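Local structure of Lys-gingipain catalytic subunit (Porphyromonas gingivalis, 4RBM) at residues 137-142 with 366-371; 220-225 with 246-251. The protein cleaves proteins after lysine residues as a secreted cysteine protease and probable virulence factor, this chain being its catalytic part with the C-terminal Ig-like domain. All coordinates share one frame; numbering follows the deposited sequence. Where two conformers were deposited one is given.

Contact 1 (137-142 with 366-371). With HIS (histidine), chain H.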
ATOM      1  N   LEU A 137      -2.846   6.158  10.890  1.00  9.68           N
ATOM      2  CA  LEU A 137      -3.887   7.139  11.191  1.00  9.52           C
ATOM      3  C   LEU A 137      -3.376   8.569  11.090  1.00 12.73           C
ATOM      4  O   LEU A 137      -4.100   9.416  10.556  1.00 13.64           O
ATOM      5  CB  LEU A 137      -4.543   6.871  12.546  1.00 10.55           C
ATOM      6  CG  LEU A 137      -5.848   6.017  12.486  1.00 17.79           C
ATOM      7  CD1 LEU A 137      -5.669   4.721  11.687  1.00 18.80           C
ATOM      8  CD2 LEU A 137      -6.339   5.700  13.875  1.00 23.68           C
ATOM      9  N   MET A 138      -2.141   8.852  11.563  1.00  8.39           N
ATOM     10  CA  MET A 138      -1.609  10.200  11.420  1.00  7.81           C
ATOM     11  C   MET A 138      -1.491  10.565   9.951  1.00 11.21           C
ATOM     12  O   MET A 138      -1.733  11.710   9.575  1.00 10.85           O
ATOM     13  CB  MET A 138      -0.238  10.369  12.106  1.00  9.33           C
ATOM     14  CG  MET A 138       0.356  11.761  11.839  1.00 12.95           C
ATOM     15  SD  MET A 138       1.645  12.226  12.975  1.00 17.90           S
ATOM     16  CE  MET A 138       0.653  12.630  14.455  1.00 16.04           C
ATOM     17  N   TYR A 139      -1.033   9.620   9.133  1.00  9.34           N
ATOM     18  CA  TYR A 139      -0.818   9.902   7.713  1.00  7.94           C
ATOM     19  C   TYR A 139      -2.157  10.112   7.003  1.00 11.57           C
ATOM     20  O   TYR A 139      -2.355  11.131   6.339  1.00  9.79           O
ATOM     21  CB  TYR A 139      -0.028   8.747   7.074  1.00  8.13           C
ATOM     22  CG  TYR A 139       0.364   9.005   5.642  1.00  8.90           C
ATOM     23  CD1 TYR A 139       1.499   9.748   5.333  1.00  9.83           C
ATOM     24  CD2 TYR A 139      -0.446   8.581   4.592  1.00  9.71           C
ATOM     25  CE1 TYR A 139       1.877   9.969   4.009  1.00 12.39           C
ATOM     26  CE2 TYR A 139      -0.089   8.803   3.271  1.00 11.22           C
ATOM     27  CZ  TYR A 139       1.060   9.523   2.981  1.00 13.41           C
ATOM     28  OH  TYR A 139       1.404   9.743   1.672  1.00 13.93           O
ATOM     29  N   GLU A 140      -3.080   9.144   7.158  1.00  8.79           N
ATOM     30  CA  GLU A 140      -4.356   9.207   6.429  1.00  8.40           C
ATOM     31  C   GLU A 140      -5.287  10.301   6.929  1.00 11.26           C
ATOM     32  O   GLU A 140      -6.009  10.846   6.103  1.00 11.00           O
ATOM     33  CB  GLU A 140      -5.097   7.874   6.471  1.00  8.84           C
ATOM     34  CG  GLU A 140      -4.334   6.722   5.848  1.00 11.75           C
ATOM     35  CD  GLU A 140      -5.265   5.551   5.618  1.00 17.00           C
ATOM     36  OE1 GLU A 140      -5.874   5.073   6.607  1.00 13.91           O
ATOM     37  OE2 GLU A 140      -5.452   5.168   4.439  1.00 12.93           O
ATOM     38  N   LYS A 141      -5.306  10.593   8.257  1.00  9.44           N
ATOM     39  CA  LYS A 141      -6.139  11.688   8.799  1.00  8.91           C
ATOM     40  C   LYS A 141      -5.418  13.033   8.634  1.00 14.79           C
ATOM     41  O   LYS A 141      -6.006  14.100   8.886  1.00 14.08           O
ATOM     42  CB  LYS A 141      -6.508  11.457  10.271  1.00 10.27           C
ATOM     43  CG  LYS A 141      -7.320  10.193  10.529  1.00 13.28           C
ATOM     44  CD  LYS A 141      -7.625  10.129  12.028  1.00 23.56           C
ATOM     45  CE  LYS A 141      -8.874   9.373  12.375  1.00 33.87           C
ATOM     46  NZ  LYS A 141      -9.383   9.756  13.725  1.00 28.20           N
ATOM     47  N   ALA A 142      -4.134  12.977   8.221  1.00 11.24           N
ATOM     48  CA  ALA A 142      -3.256  14.138   7.964  1.00 12.17           C
ATOM     49  C   ALA A 142      -3.218  15.054   9.196  1.00 15.63           C
ATOM     50  O   ALA A 142      -3.454  16.266   9.112  1.00 15.31           O
ATOM     51  CB  ALA A 142      -3.716  14.892   6.716  1.00 13.04           C
ATOM     52  N   MET A 366      -3.729   5.387   0.597  1.00  9.44           N
ATOM     53  CA  MET A 366      -3.652   6.083  -0.685  1.00 10.29           C
ATOM     54  C   MET A 366      -2.550   7.157  -0.540  1.00 12.46           C
ATOM     55  O   MET A 366      -2.813   8.241   0.021  1.00 12.02           O
ATOM     56  CB  MET A 366      -5.025   6.712  -1.044  0.50 12.60           C
ATOM     57  CG  MET A 366      -5.989   5.755  -1.742  0.50 15.98           C
ATOM     58  SD  MET A 366      -7.071   6.708  -2.836  0.50 19.79           S
ATOM     59  CE  MET A 366      -7.990   5.391  -3.629  0.50 17.17           C
ATOM     60  N   PRO A 367      -1.283   6.884  -0.959  1.00  9.82           N
ATOM     61  CA  PRO A 367      -0.222   7.876  -0.699  1.00  9.27           C
ATOM     62  C   PRO A 367      -0.438   9.185  -1.426  1.00 14.29           C
ATOM     63  O   PRO A 367      -0.965   9.227  -2.549  1.00 13.06           O
ATOM     64  CB  PRO A 367       1.063   7.192  -1.181  1.00 11.22           C
ATOM     65  CG  PRO A 367       0.726   5.695  -1.192  1.00 13.87           C
ATOM     66  CD  PRO A 367      -0.732   5.665  -1.589  1.00 10.15           C
ATOM     67  N   TYR A 368      -0.045  10.260  -0.751  1.00 12.37           N
ATOM     68  CA  TYR A 368      -0.034  11.604  -1.328  1.00 11.85           C
ATOM     69  C   TYR A 368       1.102  11.666  -2.333  1.00 14.49           C
ATOM     70  O   TYR A 368       2.047  10.871  -2.238  1.00 13.87           O
ATOM     71  CB  TYR A 368       0.154  12.684  -0.245  1.00 11.47           C
ATOM     72  CG  TYR A 368      -0.839  12.570   0.890  1.00 11.30           C
ATOM     73  CD1 TYR A 368      -2.213  12.586   0.647  1.00 11.91           C
ATOM     74  CD2 TYR A 368      -0.409  12.400   2.207  1.00 11.38           C
ATOM     75  CE1 TYR A 368      -3.132  12.426   1.684  1.00 12.54           C
ATOM     76  CE2 TYR A 368      -1.322  12.228   3.252  1.00 11.75           C
ATOM     77  CZ  TYR A 368      -2.682  12.278   2.990  1.00 15.74           C
ATOM     78  OH  TYR A 368      -3.586  12.090   4.012  1.00 18.46           O
ATOM     79  N   ARG A 369       1.036  12.608  -3.270  1.00  9.74           N
ATOM     80  CA  ARG A 369       2.122  12.803  -4.231  1.00  8.72           C
ATOM     81  C   ARG A 369       2.535  14.265  -4.116  1.00 13.17           C
ATOM     82  O   ARG A 369       1.881  15.164  -4.655  1.00 13.82           O
ATOM     83  CB  ARG A 369       1.715  12.397  -5.657  1.00 10.54           C
ATOM     84  CG  ARG A 369       1.453  10.881  -5.806  1.00 13.88           C
ATOM     85  CD  ARG A 369       0.962  10.573  -7.234  1.00 12.46           C
ATOM     86  NE  ARG A 369      -0.330  11.191  -7.543  1.00 16.80           N
ATOM     87  CZ  ARG A 369      -1.520  10.622  -7.341  1.00 24.04           C
ATOM     88  NH1 ARG A 369      -1.604   9.416  -6.791  1.00 14.55           N
ATOM     89  NH2 ARG A 369      -2.633  11.265  -7.663  1.00 20.79           N
ATOM     90  N   ALA A 370       3.571  14.499  -3.298  1.00 11.74           N
ATOM     91  CA  ALA A 370       4.027  15.823  -2.860  1.00 11.70           C
ATOM     92  C   ALA A 370       2.924  16.401  -1.941  1.00 14.38           C
ATOM     93  O   ALA A 370       2.218  15.605  -1.312  1.00 12.10           O
ATOM     94  CB  ALA A 370       4.345  16.745  -4.046  1.00 13.34           C
ATOM     95  N   MET A 371       2.727  17.728  -1.875  1.00 11.01           N
ATOM     96  CA  MET A 371       1.693  18.264  -0.974  1.00  9.74           C
ATOM     97  C   MET A 371       0.270  17.921  -1.456  1.00 14.66           C
ATOM     98  O   MET A 371      -0.116  18.350  -2.542  1.00 14.69           O
ATOM     99  CB  MET A 371       1.829  19.786  -0.782  1.00 11.23           C
ATOM    100  CG  MET A 371       0.820  20.347   0.238  1.00 13.75           C
ATOM    101  SD  MET A 371       1.117  19.831   1.962  1.00 16.15           S
ATOM    102  CE  MET A 371       2.695  20.676   2.297  1.00 13.79           C
TER
HETATM  103  N   HIS H 707      -1.402  25.256  -1.765  1.00 22.43           N
HETATM  104  CA  HIS H 707      -0.101  25.418  -1.097  1.00 22.44           C
HETATM  105  C   HIS H 707       0.957  25.853  -2.113  1.00 56.89           C
HETATM  106  O   HIS H 707       1.247  25.112  -3.050  1.00 37.39           O
HETATM  107  CB  HIS H 707       0.303  24.096  -0.398  1.00 21.69           C
HETATM  108  CG  HIS H 707       1.654  24.123   0.258  1.00 23.63           C
HETATM  109  ND1 HIS H 707       1.809  24.543   1.562  1.00 24.82           N
HETATM  110  CD2 HIS H 707       2.862  23.760  -0.234  1.00 24.47           C
HETATM  111  CE1 HIS H 707       3.099  24.414   1.831  1.00 24.30           C
HETATM  112  NE2 HIS H 707       3.774  23.946   0.780  1.00 24.43           N
HETATM  113  O   HOH W   1       3.079  10.856   0.271  1.00 23.56           O
HETATM  114  O   HOH W   2      -5.199   6.963   2.536  1.00 11.33           O

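Contact 2 (220-225 with 246-251). With CKC ((3S)-3,7-diaminoheptan-2-one), chain R.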
ATOM      1  N   THR A 220      17.753  -8.432   6.947  1.00 12.09           N
ATOM      2  CA  THR A 220      17.641  -7.380   7.958  1.00 11.21           C
ATOM      3  C   THR A 220      18.300  -6.063   7.535  1.00 13.95           C
ATOM      4  O   THR A 220      18.623  -5.257   8.407  1.00 14.33           O
ATOM      5  CB  THR A 220      18.271  -7.904   9.256  1.00 14.62           C
ATOM      6  OG1 THR A 220      19.616  -8.287   8.950  1.00 16.78           O
ATOM      7  CG2 THR A 220      17.482  -9.119   9.854  1.00 14.25           C
ATOM      8  N   ALA A 221      18.486  -5.825   6.216  1.00 10.69           N
ATOM      9  CA  ALA A 221      19.150  -4.594   5.772  1.00 10.58           C
ATOM     10  C   ALA A 221      19.042  -4.311   4.294  1.00 13.92           C
ATOM     11  O   ALA A 221      18.949  -5.223   3.464  1.00 12.65           O
ATOM     12  CB  ALA A 221      20.641  -4.679   6.100  1.00 11.72           C
ATOM     13  N   TRP A 222      19.139  -3.003   3.975  1.00 11.72           N
ATOM     14  CA  TRP A 222      19.497  -2.435   2.682  1.00 10.56           C
ATOM     15  C   TRP A 222      21.015  -2.513   2.810  1.00 13.96           C
ATOM     16  O   TRP A 222      21.558  -1.960   3.770  1.00 12.84           O
ATOM     17  CB  TRP A 222      18.947  -1.010   2.534  1.00  9.95           C
ATOM     18  CG  TRP A 222      17.474  -0.959   2.259  1.00 10.47           C
ATOM     19  CD1 TRP A 222      16.636  -2.013   2.014  1.00 12.87           C
ATOM     20  CD2 TRP A 222      16.670   0.217   2.194  1.00 10.15           C
ATOM     21  NE1 TRP A 222      15.369  -1.560   1.775  1.00 11.11           N
ATOM     22  CE2 TRP A 222      15.363  -0.190   1.853  1.00 12.49           C
ATOM     23  CE3 TRP A 222      16.949   1.594   2.287  1.00 11.27           C
ATOM     24  CZ2 TRP A 222      14.314   0.727   1.665  1.00 11.90           C
ATOM     25  CZ3 TRP A 222      15.904   2.498   2.134  1.00 11.82           C
ATOM     26  CH2 TRP A 222      14.614   2.066   1.786  1.00 11.87           C
ATOM     27  N   ALA A 223      21.680  -3.303   1.960  1.00 10.47           N
ATOM     28  CA  ALA A 223      23.071  -3.674   2.201  1.00 11.22           C
ATOM     29  C   ALA A 223      24.111  -2.593   1.964  1.00 15.46           C
ATOM     30  O   ALA A 223      25.087  -2.552   2.721  1.00 14.94           O
ATOM     31  CB  ALA A 223      23.432  -4.900   1.367  1.00 12.60           C
ATOM     32  N   ASP A 224      23.988  -1.799   0.890  1.00 12.34           N
ATOM     33  CA  ASP A 224      25.052  -0.848   0.559  1.00 13.18           C
ATOM     34  C   ASP A 224      24.499   0.252  -0.356  1.00 15.77           C
ATOM     35  O   ASP A 224      24.189  -0.031  -1.523  1.00 13.85           O
ATOM     36  CB  ASP A 224      26.271  -1.577  -0.075  1.00 14.92           C
ATOM     37  CG  ASP A 224      27.498  -0.698  -0.291  1.00 18.13           C
ATOM     38  OD1 ASP A 224      27.387   0.535  -0.120  1.00 17.01           O
ATOM     39  OD2 ASP A 224      28.535  -1.229  -0.749  1.00 19.28           O
ATOM     40  N   PRO A 225      24.300   1.500   0.169  1.00 12.57           N
ATOM     41  CA  PRO A 225      24.629   1.989   1.528  1.00 12.31           C
ATOM     42  C   PRO A 225      23.832   1.251   2.600  1.00 13.87           C
ATOM     43  O   PRO A 225      22.630   0.969   2.455  1.00 12.82           O
ATOM     44  CB  PRO A 225      24.296   3.486   1.463  1.00 14.12           C
ATOM     45  CG  PRO A 225      23.267   3.601   0.363  1.00 16.23           C
ATOM     46  CD  PRO A 225      23.692   2.568  -0.655  1.00 12.23           C
ATOM     47  N   GLY A 246      11.824  -1.418  -1.118  1.00 10.17           N
ATOM     48  CA  GLY A 246      13.121  -2.043  -1.258  1.00 10.36           C
ATOM     49  C   GLY A 246      13.089  -2.929  -2.481  1.00 13.29           C
ATOM     50  O   GLY A 246      12.486  -4.006  -2.434  1.00 11.55           O
ATOM     51  N   ASN A 247      13.675  -2.449  -3.610  1.00  8.58           N
ATOM     52  CA  ASN A 247      13.770  -3.263  -4.833  1.00  8.60           C
ATOM     53  C   ASN A 247      15.102  -3.949  -4.724  1.00 12.10           C
ATOM     54  O   ASN A 247      16.122  -3.448  -5.216  1.00 11.14           O
ATOM     55  CB  ASN A 247      13.611  -2.421  -6.088  1.00  7.85           C
ATOM     56  CG  ASN A 247      12.219  -1.875  -6.256  1.00 13.26           C
ATOM     57  OD1 ASN A 247      12.009  -0.649  -6.247  1.00 11.83           O
ATOM     58  ND2 ASN A 247      11.214  -2.758  -6.385  1.00  9.07           N
ATOM     59  N   CYS A 248      15.113  -5.025  -3.928  1.00  8.32           N
ATOM     60  CA  CYS A 248      16.331  -5.731  -3.529  1.00  9.97           C
ATOM     61  C   CYS A 248      15.966  -7.071  -2.946  1.00 12.79           C
ATOM     62  O   CYS A 248      14.780  -7.357  -2.753  1.00 12.08           O
ATOM     63  CB  CYS A 248      17.122  -4.894  -2.521  1.00  9.79           C
ATOM     64  SG  CYS A 248      16.216  -4.493  -1.010  1.00 13.60           S
ATOM     65  N   CYS A 249      16.974  -7.928  -2.698  1.00 11.36           N
ATOM     66  CA  CYS A 249      16.607  -9.246  -2.184  1.00 12.05           C
ATOM     67  C   CYS A 249      16.215  -9.237  -0.725  1.00 13.85           C
ATOM     68  O   CYS A 249      16.561  -8.354   0.052  1.00 12.88           O
ATOM     69  CB  CYS A 249      17.780 -10.249  -2.221  1.00 17.22           C
ATOM     70  SG  CYS A 249      18.607 -10.276  -3.849  1.00 24.70           S
ATOM     71  N   ILE A 250      15.315 -10.173  -0.438  1.00  8.12           N
ATOM     72  CA  ILE A 250      14.883 -10.788   0.811  1.00  7.65           C
ATOM     73  C   ILE A 250      14.567  -9.846   2.008  1.00 10.02           C
ATOM     74  O   ILE A 250      14.264 -10.397   3.062  1.00  8.87           O
ATOM     75  CB  ILE A 250      15.931 -11.866   1.257  1.00 10.28           C
ATOM     76  CG1 ILE A 250      17.317 -11.263   1.613  1.00  9.70           C
ATOM     77  CG2 ILE A 250      16.054 -12.977   0.199  1.00 12.42           C
ATOM     78  CD1 ILE A 250      18.405 -12.357   2.015  1.00 14.85           C
ATOM     79  N   THR A 251      14.454  -8.504   1.839  1.00  9.83           N
ATOM     80  CA  THR A 251      14.120  -7.646   3.000  1.00  9.07           C
ATOM     81  C   THR A 251      12.694  -7.880   3.543  1.00 11.74           C
ATOM     82  O   THR A 251      12.389  -7.437   4.652  1.00 10.29           O
ATOM     83  CB  THR A 251      14.277  -6.170   2.673  1.00 10.08           C
ATOM     84  OG1 THR A 251      13.369  -5.826   1.617  1.00 10.48           O
ATOM     85  CG2 THR A 251      15.717  -5.797   2.305  1.00 11.57           C
TER
HETATM   86  CAK CKC R 717      19.537  -8.719  -3.516  1.00 27.98           C
HETATM   87  C   CKC R 717      20.791  -8.604  -4.324  1.00 37.69           C
HETATM   88  O   CKC R 717      21.866  -8.726  -3.754  1.00 41.84           O
HETATM   89  CA  CKC R 717      20.714  -8.761  -5.848  1.00 39.87           C
HETATM   90  N   CKC R 717      20.839 -10.195  -5.883  1.00 43.78           N
HETATM   91  CAL CKC R 717      19.411  -8.357  -6.582  1.00 36.55           C
HETATM   92  CAH CKC R 717      19.216  -6.853  -6.557  1.00 30.98           C
HETATM   93  CAG CKC R 717      18.188  -6.375  -7.582  1.00 23.46           C
HETATM   94  CAI CKC R 717      18.115  -4.874  -7.316  1.00 19.36           C
HETATM   95  NAM CKC R 717      17.047  -4.158  -8.045  1.00 16.10           N

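Contact 1 (137-142 with 366-371)
The end of helix 126-140, closed by a Schellman motif, is where Tyr139 and Tyr368 meet. Ala142 supplies the positive-phi residue of the motif, with Thr143 N turned back to Met138 O and a weak bond from Ala142 N to Tyr139 O. That same carbonyl takes a second donor from the loop: Tyr368 OH donates a hydrogen bond to Tyr139 O at 2.8 Å. Tyr368 donates a second time, from its backbone N to Tyr139 OH at 2.9 Å, with 159° at the hydrogen. The two side chains therefore run past each other in opposite directions, each hydroxyl ending at the other residue's backbone. Tyr139 has CG anti to its own nitrogen (chi1 -174°), which carries the hydroxyl end of the ring to the loop. One face of the ring is met by Tyr368 CE2, off-centre toward the rim, and the closest carbons are Tyr139 CZ and Tyr368 CD2, 3.3 Å apart. With the planes inclined by 31°, the pair is oblique. A water in the plane of the Tyr139 ring links Tyr139 OH to Tyr368 O, to which it donates at 2.7 Å. A second water donates to Glu140 OE2 (2.6 Å) and accepts from Met366 N (2.9 Å), while Glu140 OE1 is held by Trp34 NE1 and a salt bridge to Lys35. Helix 25-37 thus lies beside this helix end, with Leu137 and Lys141 also on Trp34. The Tyr139 ring meets Tyr274 of strand 273-279, and Arg369 N bonds Asn442 OD1 in the loop between strands 433-439 and 446-451.

Contact 2 (220-225 with 246-251)
Trp222 NE1 and Thr251 OG1, one from each segment, both hydrogen-bond to the hydroxyl of Tyr276, so a single phenol joins strand 221-223 to the loop that carries the nucleophile. The rest of the contact is van der Waals packing. Thr251 CG2 comes in at the edge of the indole, in its plane, 3.9 Å from Trp222 CD1, and also touches Ala221 O at 3.5 Å. A chi1 of 62° turns the methyl anti to its own carbonyl carbon and leaves OG1 for Tyr276. Cys248 SG sits obliquely beside the five-membered ring, 3.9 Å from Trp222 CD1, in a sulfur-aromatic contact. Gly246 CA lies 3.8 Å from Trp222 NE1. Stacking with Phe261 and Tyr213 holds the indole further. Next along the loop, Cys249 SG is bonded covalently to CAK of the lysine-derived ligand (1.8 Å), while the ligand's terminal NAM donates to Asn247 O at 3.1 Å. His216 ND1, Thr214 OG1 and Asp288 OD2 also bond the ligand. The ketone-bearing adduct marks the catalytic thiol as alkylated, and the bond from NAM to Asn247 O is consistent with the enzyme's preference for lysine at P1.

Overall arrangement
Both contacts belong to the peptidase C25 part of the chain, and contact 2 is nested within the 223-residue span of chain that contact 1 closes. Their centres are 25 Å apart and their nearest atoms about 13 Å, so they do not touch. Strand 273-279 runs between them: its Tyr274 meets a ring of contact 1, and Tyr276, two residues on, bonds to contact 2. Contact 2 is the active-site one, holding the nucleophile, with the side chain of Cys248 about 6 Å from that of the proposed proton donor His216. Contact 1 lies away from the annotated sites, on the loop that leads from strand 357-361 to strand 377-378, an outermost strand of the seven-stranded antiparallel sheet.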